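Local coordinates for solute-binding protein Csal_2479 (Chromohalobacter salexigens, PDB 4P1L), which is a periplasmic protein that binds D-glucuronate and is probably the solute-binding part of a tripartite ATP-independent (TRAP) transport system, at residues Asn30-Pro33 with Pro34-Asn38; Ala46-Val49 with Ala50-Glu54; Asp119-Ile122 with Gly123-Ala127; Ser276-Lys279 with Ile280-Gly284; Leu148-Thr151 with Asp152-Val155. One frame throughout, in Å; residues are numbered along the deposited sequence. Where two conformers were deposited one is given.

Interaction 1. Residues Asn30-Pro33 with Pro34-Asn38; sequences NIHP and PSYPN. With BDP (beta-D-glucopyranuronic acid), chain C.
His32 and Tyr36 lay their rings flat on each other in an offset stack, the planes only 6° apart and the centroids 3.7 Å from one another. Over the centre of the imidazole sits Tyr36 CE2, while His32 ND1 lies over the middle of the phenol. Tyr36 reaches this position with CG anti to its backbone N (chi1 -164°). On the other face of the imidazole Ile31 CG2 rests toward the rim, and the ring is thus held between two side chains with its edge turned to the ligand. From that edge NE2 of His32 donates to O2 of the bound glucuronate at 2.8 Å, so Tyr36 stands in the second shell, where its stack, with Ile31 on the other face, is consistent with holding the imidazole plane.

Pro33, the third main participant, opens a type I turn: Tyr36 N donates to Pro33 O at 3.1 Å, and Pro33 CD approaches Tyr36 CB at 4.1 Å. Before the turn, Asn30 OD1 receives His32 N in an Asx turn, with the donor well above the amide carbonyl plane, and Asn30 ND2 is hydrogen-bonded to His63. Tyr36 OH is tied to Ser211 of helix 209-214, and Asn38 is hydrogen-bonded through ND2 to Asn86 and through OD1 to Gln265. The whole piece links strand 26-29 to helix 37-52, with Tyr36 as the N-cap residue and Trp269 of helix 248-282 against its side chain.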
loop_
_atom_site.group_PDB
_atom_site.type_symbol
_atom_site.label_atom_id
_atom_site.label_comp_id
_atom_site.label_asym_id
_atom_site.label_seq_id
_atom_site.Cartn_x
_atom_site.Cartn_y
_atom_site.Cartn_z
ATOM N N ASN A 30 -3.533 -7.424 -9.894
ATOM C CA ASN A 30 -2.328 -7.074 -9.144
ATOM C C ASN A 30 -1.549 -6.067 -9.976
ATOM O O ASN A 30 -1.422 -6.249 -11.182
ATOM C CB ASN A 30 -1.515 -8.348 -8.915
ATOM C CG ASN A 30 -0.214 -8.109 -8.239
ATOM O OD1 ASN A 30 -0.053 -7.160 -7.446
ATOM N ND2 ASN A 30 0.720 -9.031 -8.460
ATOM N N ILE A 31 -1.060 -4.996 -9.348
ATOM C CA ILE A 31 -0.281 -4.000 -10.065
ATOM C C ILE A 31 1.173 -4.469 -10.314
ATOM O O ILE A 31 1.838 -3.995 -11.257
ATOM C CB ILE A 31 -0.286 -2.626 -9.308
ATOM C CG1 ILE A 31 0.304 -1.509 -10.170
ATOM C CG2 ILE A 31 0.488 -2.685 -7.972
ATOM C CD1 ILE A 31 -0.093 -0.093 -9.712
ATOM N N HIS A 32 1.662 -5.377 -9.459
ATOM C CA HIS A 32 3.086 -5.765 -9.451
ATOM C C HIS A 32 3.349 -6.927 -10.422
ATOM O O HIS A 32 2.414 -7.560 -10.920
ATOM C CB HIS A 32 3.524 -6.185 -8.043
ATOM C CG HIS A 32 3.402 -5.090 -7.018
ATOM N ND1 HIS A 32 4.307 -4.056 -6.931
ATOM C CD2 HIS A 32 2.481 -4.869 -6.044
ATOM C CE1 HIS A 32 3.946 -3.234 -5.955
ATOM N NE2 HIS A 32 2.844 -3.709 -5.401
ATOM N N PRO A 33 4.633 -7.198 -10.698
ATOM C CA PRO A 33 4.952 -8.393 -11.500
ATOM C C PRO A 33 4.561 -9.684 -10.768
ATOM O O PRO A 33 4.449 -9.675 -9.531
ATOM C CB PRO A 33 6.469 -8.312 -11.663
ATOM C CG PRO A 33 6.826 -6.870 -11.390
ATOM C CD PRO A 33 5.828 -6.387 -10.389
ATOM N N PRO A 34 4.384 -10.792 -11.509
ATOM C CA PRO A 34 4.041 -12.073 -10.902
ATOM C C PRO A 34 5.042 -12.491 -9.818
ATOM O O PRO A 34 4.612 -13.117 -8.876
ATOM C CB PRO A 34 4.085 -13.072 -12.082
ATOM C CG PRO A 34 4.044 -12.241 -13.327
ATOM C CD PRO A 34 4.500 -10.857 -12.979
ATOM N N SER A 35 6.330 -12.163 -9.960
ATOM C CA SER A 35 7.338 -12.642 -9.017
ATOM C C SER A 35 7.496 -11.766 -7.762
ATOM O O SER A 35 8.252 -12.096 -6.841
ATOM C CB SER A 35 8.687 -12.765 -9.726
ATOM O OG SER A 35 9.156 -11.467 -10.057
ATOM N N TYR A 36 6.796 -10.645 -7.724
ATOM C CA TYR A 36 6.786 -9.803 -6.540
ATOM C C TYR A 36 6.125 -10.587 -5.394
ATOM O O TYR A 36 5.290 -11.426 -5.649
ATOM C CB TYR A 36 5.969 -8.574 -6.884
ATOM C CG TYR A 36 6.113 -7.398 -5.953
ATOM C CD1 TYR A 36 7.211 -6.569 -6.042
ATOM C CD2 TYR A 36 5.111 -7.082 -5.047
ATOM C CE1 TYR A 36 7.337 -5.452 -5.219
ATOM C CE2 TYR A 36 5.206 -5.946 -4.204
ATOM C CZ TYR A 36 6.332 -5.140 -4.318
ATOM O OH TYR A 36 6.495 -4.027 -3.530
ATOM N N PRO A 37 6.481 -10.304 -4.130
ATOM C CA PRO A 37 5.851 -11.079 -3.056
ATOM C C PRO A 37 4.330 -11.140 -3.154
ATOM O O PRO A 37 3.766 -12.225 -2.968
ATOM C CB PRO A 37 6.289 -10.333 -1.804
ATOM C CG PRO A 37 7.659 -9.832 -2.176
ATOM C CD PRO A 37 7.545 -9.426 -3.613
ATOM N N ASN A 38 3.685 -9.995 -3.410
ATOM C CA ASN A 38 2.232 -9.967 -3.566
ATOM C C ASN A 38 1.763 -10.866 -4.706
ATOM O O ASN A 38 0.695 -11.493 -4.620
ATOM C CB ASN A 38 1.738 -8.548 -3.850
ATOM C CG ASN A 38 2.076 -7.564 -2.731
ATOM O OD1 ASN A 38 3.092 -7.683 -2.037
ATOM N ND2 ASN A 38 1.221 -6.579 -2.569
HETATM C C1 BDP C . 3.423 0.075 -3.797
HETATM C C2 BDP C . 2.047 -0.560 -3.655
HETATM C C3 BDP C . 1.349 -0.506 -4.960
HETATM C C4 BDP C . 1.242 0.932 -5.355
HETATM C C5 BDP C . 2.645 1.587 -5.444
HETATM C C6 BDP C . 2.589 3.070 -5.803
HETATM O O2 BDP C . 2.267 -1.908 -3.274
HETATM O O3 BDP C . -0.065 -1.013 -4.710
HETATM O O4 BDP C . 0.572 1.054 -6.623
HETATM O O5 BDP C . 3.294 1.443 -4.220
HETATM O O6A BDP C . 3.485 3.815 -5.288
HETATM O O1 BDP C . 4.065 0.074 -2.570
HETATM O O6B BDP C . 1.745 3.477 -6.628
#

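Interaction 2. Residues Ala46-Val49 with Ala50-Glu54; sequences AKEV and AEKTE
Glu48 and Lys52, one helical turn apart, run side by side and point the same way from the helix. The carboxylate end of Glu48 meets the lysine chain below its tip: OE2 of Glu48 is 3.0 Å from CE of Lys52 but 3.7 Å from NZ, so the salt bridge is a long one. Glu48 leaves the helix with chi1 -169° and stays extended, whereas Lys52 turns at its last torsion, chi4 -74°. Further down the pair, Glu48 CG lies 3.7 Å from Lys52 CE, giving the two chains an aliphatic contact as well. Asp260 brings a like charge close to Glu48 OE2, while Glu256 forms a weak, long ion pair with Lys52 NZ.

These side chains stand on the last turns of helix 37-52, the crossover helix of the beta-alpha-beta unit formed with strands 26-29 and 59-62. A Schellman motif closes it, with Glu54 at positive phi as the C-prime residue, Glu54 N bonded to Glu51 O and Gly55 N to Ala50 O. Just before this end, Val49 O is held by two donors of one residue, the backbone N and OG1 of Thr53, both at 2.9 Å. The hydroxyl comes from above the carbonyl plane. The same OG1 is hydrogen-bonded to Val57 N, beyond the helix. Val49 packs its branches on Pro59 of strand 59-62 and on Ile254 and Ala257 of helix 248-282.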
loop_
_atom_site.group_PDB
_atom_site.type_symbol
_atom_site.label_atom_id
_atom_site.label_comp_id
_atom_site.label_asym_id
_atom_site.label_seq_id
_atom_site.Cartn_x
_atom_site.Cartn_y
_atom_site.Cartn_z
ATOM N N ALA A 46 -5.049 -18.183 -5.637
ATOM C CA ALA A 46 -5.797 -18.673 -6.784
ATOM C C ALA A 46 -5.827 -20.205 -6.816
ATOM O O ALA A 46 -6.872 -20.808 -7.056
ATOM C CB ALA A 46 -5.208 -18.130 -8.085
ATOM N N LYS A 47 -4.671 -20.826 -6.597
ATOM C CA LYS A 47 -4.606 -22.285 -6.592
ATOM C C LYS A 47 -5.424 -22.895 -5.474
ATOM O O LYS A 47 -6.170 -23.858 -5.688
ATOM C CB LYS A 47 -3.163 -22.773 -6.473
ATOM C CG LYS A 47 -2.336 -22.487 -7.689
ATOM C CD LYS A 47 -0.849 -22.733 -7.408
ATOM C CE LYS A 47 -0.033 -22.680 -8.704
ATOM N NZ LYS A 47 0.270 -21.288 -9.169
ATOM N N GLU A 48 -5.254 -22.357 -4.269
ATOM C CA GLU A 48 -5.915 -22.912 -3.098
ATOM C C GLU A 48 -7.438 -22.783 -3.239
ATOM O O GLU A 48 -8.193 -23.696 -2.896
ATOM C CB GLU A 48 -5.395 -22.236 -1.831
ATOM C CG GLU A 48 -5.814 -22.924 -0.553
ATOM C CD GLU A 48 -5.144 -22.351 0.677
ATOM O OE1 GLU A 48 -4.014 -21.844 0.552
ATOM O OE2 GLU A 48 -5.738 -22.406 1.780
ATOM N N VAL A 49 -7.896 -21.660 -3.779
ATOM C CA VAL A 49 -9.326 -21.483 -4.047
ATOM C C VAL A 49 -9.851 -22.562 -5.020
ATOM O O VAL A 49 -10.838 -23.253 -4.726
ATOM C CB VAL A 49 -9.634 -20.073 -4.589
ATOM C CG1 VAL A 49 -11.062 -19.986 -5.113
ATOM C CG2 VAL A 49 -9.376 -19.033 -3.503
ATOM N N ALA A 50 -9.187 -22.744 -6.156
ATOM C CA ALA A 50 -9.620 -23.766 -7.112
ATOM C C ALA A 50 -9.648 -25.167 -6.459
ATOM O O ALA A 50 -10.598 -25.921 -6.637
ATOM C CB ALA A 50 -8.718 -23.760 -8.340
ATOM N N GLU A 51 -8.622 -25.497 -5.679
ATOM C CA GLU A 51 -8.544 -26.802 -5.014
ATOM C C GLU A 51 -9.627 -26.952 -3.948
ATOM O O GLU A 51 -10.321 -27.968 -3.893
ATOM C CB GLU A 51 -7.154 -27.008 -4.401
ATOM C CG GLU A 51 -6.045 -27.057 -5.462
ATOM C CD GLU A 51 -4.663 -26.698 -4.924
ATOM O OE1 GLU A 51 -4.539 -26.390 -3.714
ATOM O OE2 GLU A 51 -3.701 -26.753 -5.722
ATOM N N LYS A 52 -9.802 -25.934 -3.115
ATOM C CA LYS A 52 -10.755 -26.050 -2.021
ATOM C C LYS A 52 -12.197 -26.046 -2.493
ATOM O O LYS A 52 -13.062 -26.530 -1.772
ATOM C CB LYS A 52 -10.568 -24.931 -1.010
ATOM C CG LYS A 52 -9.377 -25.085 -0.078
ATOM C CD LYS A 52 -9.583 -24.187 1.149
ATOM C CE LYS A 52 -8.309 -23.979 1.946
ATOM N NZ LYS A 52 -7.925 -25.198 2.729
ATOM N N THR A 53 -12.465 -25.472 -3.671
ATOM C CA THR A 53 -13.833 -25.408 -4.184
ATOM C C THR A 53 -14.081 -26.469 -5.247
ATOM O O THR A 53 -15.065 -26.400 -5.970
ATOM C CB THR A 53 -14.213 -24.019 -4.782
ATOM O OG1 THR A 53 -13.430 -23.740 -5.957
ATOM C CG2 THR A 53 -14.015 -22.922 -3.767
ATOM N N GLU A 54 -13.163 -27.423 -5.360
ATOM C CA GLU A 54 -13.275 -28.469 -6.369
ATOM C C GLU A 54 -13.568 -27.890 -7.762
ATOM O O GLU A 54 -14.395 -28.413 -8.514
ATOM C CB GLU A 54 -14.342 -29.484 -5.940
ATOM C CG GLU A 54 -13.970 -30.173 -4.628
ATOM C CD GLU A 54 -15.128 -30.920 -3.982
ATOM O OE1 GLU A 54 -16.247 -30.904 -4.539
ATOM O OE2 GLU A 54 -14.905 -31.516 -2.904
#

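Interaction 3. Residues Asp119-Ile122 with Gly123-Ala127; sequences DGEI and GERFA
In the first turn of helix 121-132, Glu121 and Arg125 form an i to i+4 salt bridge. Arg125 grips the carboxylate side-on with two nitrogens, one for each oxygen: NH2 donates to Glu121 OE1 at 2.9 Å and NE to Glu121 OE2 at 2.8 Å. The NH2 bond uses the syn lone pair of OE1 and lies in the guanidinium plane, while the NE bond is tilted from both groups, in keeping with planes turned 30° against each other. A bend at chi2 of Glu121 (-86°) carries its carboxylate forward along the helix, toward Arg125.

Gly120 occupies the N-cap position of this helix, and its carbonyl accepts a weak bond from Glu124 N. Ile122 CG1 lies over one face of the guanidinium, 3.8 Å from NH2 of Arg125. The other branch, Ile122 CG2, runs alongside Phe126 and touches its CE2 at 3.9 Å. Both apolar side chains also pack against Leu317 of helix 315-323, toward which the arginine turns as well: its NH2 makes a second salt bridge, to Asp320. On the side of helix 111-118, Ile117 meets Ile122 and Met118 meets Phe126.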
loop_
_atom_site.group_PDB
_atom_site.type_symbol
_atom_site.label_atom_id
_atom_site.label_comp_id
_atom_site.label_asym_id
_atom_site.label_seq_id
_atom_site.Cartn_x
_atom_site.Cartn_y
_atom_site.Cartn_z
ATOM N N ASP A 119 -5.043 -7.165 12.199
ATOM C CA ASP A 119 -5.555 -8.530 12.391
ATOM C C ASP A 119 -6.539 -8.599 13.550
ATOM O O ASP A 119 -7.143 -9.645 13.795
ATOM C CB ASP A 119 -4.408 -9.509 12.682
ATOM C CG ASP A 119 -3.546 -9.812 11.454
ATOM O OD1 ASP A 119 -4.008 -9.640 10.302
ATOM O OD2 ASP A 119 -2.387 -10.252 11.668
ATOM N N GLY A 120 -6.661 -7.510 14.306
ATOM C CA GLY A 120 -7.593 -7.474 15.410
ATOM C C GLY A 120 -8.846 -6.679 15.106
ATOM O O GLY A 120 -9.227 -6.474 13.941
ATOM N N GLU A 121 -9.488 -6.217 16.172
ATOM C CA GLU A 121 -10.792 -5.571 16.053
ATOM C C GLU A 121 -10.752 -4.306 15.212
ATOM O O GLU A 121 -11.680 -4.030 14.464
ATOM C CB GLU A 121 -11.366 -5.258 17.445
ATOM C CG GLU A 121 -12.720 -4.581 17.405
ATOM C CD GLU A 121 -12.642 -3.058 17.276
ATOM O OE1 GLU A 121 -11.698 -2.429 17.823
ATOM O OE2 GLU A 121 -13.548 -2.480 16.625
ATOM N N ILE A 122 -9.679 -3.535 15.321
ATOM C CA ILE A 122 -9.560 -2.313 14.538
ATOM C C ILE A 122 -9.570 -2.656 13.032
ATOM O O ILE A 122 -10.228 -1.980 12.237
ATOM C CB ILE A 122 -8.300 -1.546 14.947
ATOM C CG1 ILE A 122 -8.484 -0.940 16.330
ATOM C CG2 ILE A 122 -7.957 -0.468 13.934
ATOM C CD1 ILE A 122 -7.217 -0.302 16.888
ATOM N N GLY A 123 -8.878 -3.722 12.641
ATOM C CA GLY A 123 -8.908 -4.138 11.247
ATOM C C GLY A 123 -10.327 -4.431 10.764
ATOM O O GLY A 123 -10.673 -4.179 9.597
ATOM N N GLU A 124 -11.162 -4.964 11.648
ATOM C CA GLU A 124 -12.539 -5.290 11.274
ATOM C C GLU A 124 -13.330 -4.029 10.948
ATOM O O GLU A 124 -14.198 -4.044 10.082
ATOM C CB GLU A 124 -13.251 -6.087 12.375
ATOM C CG GLU A 124 -12.900 -7.566 12.417
ATOM C CD GLU A 124 -13.331 -8.323 11.156
ATOM O OE1 GLU A 124 -14.380 -7.990 10.558
ATOM O OE2 GLU A 124 -12.599 -9.252 10.759
ATOM N N ARG A 125 -13.047 -2.933 11.649
ATOM C CA ARG A 125 -13.727 -1.678 11.346
ATOM C C ARG A 125 -13.387 -1.240 9.909
ATOM O O ARG A 125 -14.206 -0.621 9.234
ATOM C CB ARG A 125 -13.287 -0.571 12.293
ATOM C CG ARG A 125 -13.796 -0.704 13.682
ATOM C CD ARG A 125 -13.379 0.499 14.509
ATOM N NE ARG A 125 -12.774 0.099 15.775
ATOM C CZ ARG A 125 -12.275 0.940 16.676
ATOM N NH1 ARG A 125 -12.319 2.250 16.463
ATOM N NH2 ARG A 125 -11.736 0.465 17.795
ATOM N N PHE A 126 -12.158 -1.486 9.467
ATOM C CA PHE A 126 -11.782 -1.146 8.083
ATOM C C PHE A 126 -12.485 -2.052 7.072
ATOM O O PHE A 126 -12.952 -1.591 6.014
ATOM C CB PHE A 126 -10.271 -1.185 7.870
ATOM C CG PHE A 126 -9.554 -0.046 8.529
ATOM C CD1 PHE A 126 -9.627 1.237 7.993
ATOM C CD2 PHE A 126 -8.826 -0.245 9.686
ATOM C CE1 PHE A 126 -8.999 2.282 8.596
ATOM C CE2 PHE A 126 -8.192 0.818 10.306
ATOM C CZ PHE A 126 -8.266 2.081 9.759
ATOM N N ALA A 127 -12.567 -3.337 7.398
ATOM C CA ALA A 127 -13.293 -4.268 6.554
ATOM C C ALA A 127 -14.757 -3.835 6.440
ATOM O O ALA A 127 -15.327 -3.850 5.356
ATOM C CB ALA A 127 -13.208 -5.691 7.113
#

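Interaction 4. Residues Ser276-Lys279 with Ile280-Gly284; sequences SKQK and ILDAG
Asp282 OD1 accepts a hydrogen bond from Gln278 NE2 at 2.8 Å, one turn back along the helix. Asp282 OD1 lies in the amide plane of Gln278, but the donor meets the carboxylate from above, 43° out of its plane, and the N-H...O angle is 140°, so the bond is noticeably bent; amide and carboxylate therefore meet at a slant. Gln278 bends at chi2 (50°), which swings the amide over toward Asp282.

Beneath this bridge the backbone bond from Asp282 N to Gln278 O, 2.9 Å long, joins the same two residues. The pair stands on the exposed side of the final turns of the long helix 248-282, which ends in a Schellman motif with Gly284 at positive phi. Around the helix, Lys277 and Leu281 run alongside each other, Lys277 CG coming within 4.2 Å of Leu281 CD1. Ile280 turns to the buried side, where Tyr209 and Tyr212 of helix 209-214 and Ile287 of strand 286-288 receive it. Its CG1 presses on the backbone, 3.1 Å from Lys277 O. Glu213 of helix 209-214 takes a salt bridge from Lys279 NZ and is hydrogen-bonded to Ser276 OG.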
loop_
_atom_site.group_PDB
_atom_site.type_symbol
_atom_site.label_atom_id
_atom_site.label_comp_id
_atom_site.label_asym_id
_atom_site.label_seq_id
_atom_site.Cartn_x
_atom_site.Cartn_y
_atom_site.Cartn_z
ATOM N N SER A 276 15.826 -7.127 -1.936
ATOM C CA SER A 276 15.794 -5.882 -2.711
ATOM C C SER A 276 16.864 -4.919 -2.177
ATOM O O SER A 276 17.607 -4.284 -2.952
ATOM C CB SER A 276 14.392 -5.235 -2.724
ATOM O OG SER A 276 13.521 -5.986 -3.561
ATOM N N LYS A 277 16.979 -4.828 -0.853
ATOM C CA LYS A 277 17.994 -3.949 -0.267
ATOM C C LYS A 277 19.408 -4.300 -0.700
ATOM O O LYS A 277 20.207 -3.414 -1.034
ATOM C CB LYS A 277 17.922 -3.965 1.249
ATOM C CG LYS A 277 18.855 -2.982 1.913
ATOM C CD LYS A 277 18.611 -2.951 3.408
ATOM C CE LYS A 277 19.657 -2.112 4.105
ATOM N NZ LYS A 277 19.500 -2.188 5.565
ATOM N N GLN A 278 19.738 -5.585 -0.679
ATOM C CA GLN A 278 21.088 -6.001 -1.039
ATOM C C GLN A 278 21.352 -5.698 -2.512
ATOM O O GLN A 278 22.445 -5.274 -2.889
ATOM C CB GLN A 278 21.311 -7.488 -0.765
ATOM C CG GLN A 278 22.810 -7.870 -0.770
ATOM C CD GLN A 278 23.666 -6.954 0.122
ATOM O OE1 GLN A 278 23.410 -6.807 1.327
ATOM N NE2 GLN A 278 24.671 -6.317 -0.479
ATOM N N LYS A 279 20.338 -5.892 -3.338
ATOM C CA LYS A 279 20.486 -5.626 -4.754
ATOM C C LYS A 279 20.756 -4.143 -5.013
ATOM O O LYS A 279 21.664 -3.787 -5.743
ATOM C CB LYS A 279 19.252 -6.087 -5.522
ATOM C CG LYS A 279 19.210 -5.604 -6.964
ATOM C CD LYS A 279 18.082 -6.271 -7.729
ATOM C CE LYS A 279 17.968 -5.721 -9.137
ATOM N NZ LYS A 279 16.680 -6.094 -9.821
ATOM N N ILE A 280 19.981 -3.270 -4.399
ATOM C CA ILE A 280 20.182 -1.849 -4.631
ATOM C C ILE A 280 21.498 -1.380 -4.015
ATOM O O ILE A 280 22.186 -0.519 -4.585
ATOM C CB ILE A 280 18.976 -1.003 -4.124
ATOM C CG1 ILE A 280 18.841 -1.109 -2.611
ATOM C CG2 ILE A 280 17.700 -1.427 -4.805
ATOM C CD1 ILE A 280 17.789 -0.146 -2.049
ATOM N N LEU A 281 21.910 -1.962 -2.888
ATOM C CA LEU A 281 23.208 -1.598 -2.337
ATOM C C LEU A 281 24.322 -2.026 -3.274
ATOM O O LEU A 281 25.245 -1.252 -3.523
ATOM C CB LEU A 281 23.439 -2.187 -0.949
ATOM C CG LEU A 281 22.737 -1.483 0.213
ATOM C CD1 LEU A 281 22.929 -2.293 1.466
ATOM C CD2 LEU A 281 23.282 -0.059 0.396
ATOM N N ASP A 282 24.248 -3.249 -3.796
ATOM C CA ASP A 282 25.273 -3.725 -4.725
ATOM C C ASP A 282 25.358 -2.858 -5.980
ATOM O O ASP A 282 26.407 -2.810 -6.645
ATOM C CB ASP A 282 25.029 -5.182 -5.114
ATOM C CG ASP A 282 25.302 -6.136 -3.970
ATOM O OD1 ASP A 282 25.896 -5.690 -2.964
ATOM O OD2 ASP A 282 24.917 -7.321 -4.071
ATOM N N ALA A 283 24.264 -2.172 -6.296
ATOM C CA ALA A 283 24.204 -1.302 -7.471
ATOM C C ALA A 283 24.736 0.115 -7.216
ATOM O O ALA A 283 24.765 0.940 -8.124
ATOM C CB ALA A 283 22.787 -1.230 -7.993
ATOM N N GLY A 284 25.110 0.410 -5.976
ATOM C CA GLY A 284 25.712 1.690 -5.657
ATOM C C GLY A 284 24.777 2.737 -5.074
ATOM O O GLY A 284 25.183 3.895 -4.923
#

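Interaction 5. Residues Leu148-Thr151 with Asp152-Val155; sequences LYNT and DHPV
Asn150 reaches from the end of its strand across to the backbone of residues 152-153, and its terminal amide holds the following loop. From CB the chain turns with CG lying between the backbone N and carbonyl carbon (chi1 78°). There CG sits 3.5 Å from His153 O, and the two branches divide the work. OD1 accepts from Asp152 N at 2.8 Å, which makes an Asx turn, and His153 N adds a second bond to the same oxygen at 3.0 Å; both approach from the same face of the amide, the first from well above its plane and the second at a smaller tilt. ND2 answers in the opposite sense, donating to His153 O at 2.8 Å along a nearly straight bond (163°) that stays in the amide plane. Three bonds thus fix the rotation of the amide and close the chain reversal, and ND2 also has Val155 CG2 beside it at 4.2 Å.

Next to this clasp, His153 ND1 donates to Asp152 OD2 in the plane of the ring, on the anti lone pair of the oxygen; NE2 of the same ring is hydrogen-bonded to Asp160 O. Nearer the middle of the strand, Leu148 CD1 meets Val155 CG1 at 4.3 Å. Strand 146-150 is flanked in its sheet by strands 204-207 and 223-230, and Tyr223 of the latter touches Asn150 and Pro154, while Val155 is hydrogen-bonded through its backbone N to Ser225 and through its O to Asn288 at the edge strand 286-288.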
loop_
_atom_site.group_PDB
_atom_site.type_symbol
_atom_site.label_atom_id
_atom_site.label_comp_id
_atom_site.label_asym_id
_atom_site.label_seq_id
_atom_site.Cartn_x
_atom_site.Cartn_y
_atom_site.Cartn_z
ATOM N N LEU A 148 11.475 8.238 1.205
ATOM C CA LEU A 148 11.803 9.139 0.103
ATOM C C LEU A 148 13.037 8.715 -0.658
ATOM O O LEU A 148 14.078 8.407 -0.064
ATOM C CB LEU A 148 12.105 10.554 0.608
ATOM C CG LEU A 148 11.019 11.461 1.132
ATOM C CD1 LEU A 148 11.660 12.721 1.760
ATOM C CD2 LEU A 148 10.065 11.840 0.018
ATOM N N TYR A 149 12.946 8.772 -1.975
ATOM C CA TYR A 149 14.141 8.702 -2.791
ATOM C C TYR A 149 14.172 9.786 -3.849
ATOM O O TYR A 149 13.124 10.206 -4.324
ATOM C CB TYR A 149 14.295 7.330 -3.427
ATOM C CG TYR A 149 13.063 6.727 -4.076
ATOM C CD1 TYR A 149 12.760 6.957 -5.421
ATOM C CD2 TYR A 149 12.247 5.863 -3.367
ATOM C CE1 TYR A 149 11.673 6.334 -6.018
ATOM C CE2 TYR A 149 11.152 5.241 -3.958
ATOM C CZ TYR A 149 10.853 5.492 -5.272
ATOM O OH TYR A 149 9.760 4.852 -5.839
ATOM N N ASN A 150 15.365 10.248 -4.200
ATOM C CA ASN A 150 15.506 11.355 -5.140
ATOM C C ASN A 150 16.826 11.287 -5.885
ATOM O O ASN A 150 17.692 10.455 -5.596
ATOM C CB ASN A 150 15.319 12.728 -4.471
ATOM C CG ASN A 150 16.544 13.191 -3.695
ATOM O OD1 ASN A 150 17.305 14.025 -4.163
ATOM N ND2 ASN A 150 16.717 12.668 -2.502
ATOM N N THR A 151 16.941 12.143 -6.879
ATOM C CA THR A 151 18.067 12.100 -7.795
ATOM C C THR A 151 19.222 13.002 -7.388
ATOM O O THR A 151 20.262 12.983 -8.052
ATOM C CB THR A 151 17.634 12.571 -9.201
ATOM O OG1 THR A 151 17.167 13.920 -9.119
ATOM C CG2 THR A 151 16.559 11.689 -9.768
ATOM N N ASP A 152 19.043 13.808 -6.342
ATOM C CA ASP A 152 19.933 14.949 -6.093
ATOM C C ASP A 152 20.831 14.866 -4.846
ATOM O O ASP A 152 22.036 15.095 -4.940
ATOM C CB ASP A 152 19.126 16.243 -6.066
ATOM C CG ASP A 152 20.015 17.474 -6.061
ATOM O OD1 ASP A 152 20.379 17.944 -7.161
ATOM O OD2 ASP A 152 20.362 17.963 -4.957
ATOM N N HIS A 153 20.262 14.538 -3.688
ATOM C CA HIS A 153 21.003 14.565 -2.422
ATOM C C HIS A 153 20.340 13.745 -1.330
ATOM O O HIS A 153 19.139 13.484 -1.389
ATOM C CB HIS A 153 21.178 16.009 -1.933
ATOM C CG HIS A 153 19.892 16.748 -1.709
ATOM N ND1 HIS A 153 19.330 17.574 -2.660
ATOM C CD2 HIS A 153 19.066 16.802 -0.634
ATOM C CE1 HIS A 153 18.226 18.120 -2.175
ATOM N NE2 HIS A 153 18.041 17.664 -0.949
ATOM N N PRO A 154 21.116 13.350 -0.315
ATOM C CA PRO A 154 20.505 12.687 0.834
ATOM C C PRO A 154 19.569 13.651 1.536
ATOM O O PRO A 154 19.863 14.846 1.644
ATOM C CB PRO A 154 21.696 12.343 1.738
ATOM C CG PRO A 154 22.913 12.433 0.839
ATOM C CD PRO A 154 22.585 13.446 -0.194
ATOM N N VAL A 155 18.451 13.136 2.008
ATOM C CA VAL A 155 17.574 13.902 2.890
ATOM C C VAL A 155 17.864 13.545 4.339
ATOM O O VAL A 155 17.733 12.390 4.740
ATOM C CB VAL A 155 16.083 13.625 2.578
ATOM C CG1 VAL A 155 15.195 14.201 3.684
ATOM C CG2 VAL A 155 15.723 14.211 1.241
#

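How the interactions relate
Interaction 1 alone touches the glucuronate directly, through His32 and Ile31. Interaction 2 continues its helix, 37-52, toward the far end, with centres 20 Å away. Interaction 4 comes within about 6 Å of interaction 1, nearest atoms, and Pro210 of helix 209-214 touches both Tyr36 and Ser276; the Ser276 side chain remains about 11 Å from the sugar. Interaction 5 lies at the end of the strand that begins with Arg146, a ligand-binding residue; its Leu148 side chain lies about 12 Å from the ligand, and its centre is 16 Å from that of interaction 4. Interaction 3 stands apart, 25 Å from interaction 1 between centres, with interactions 4 and 5 across the centre of the chain.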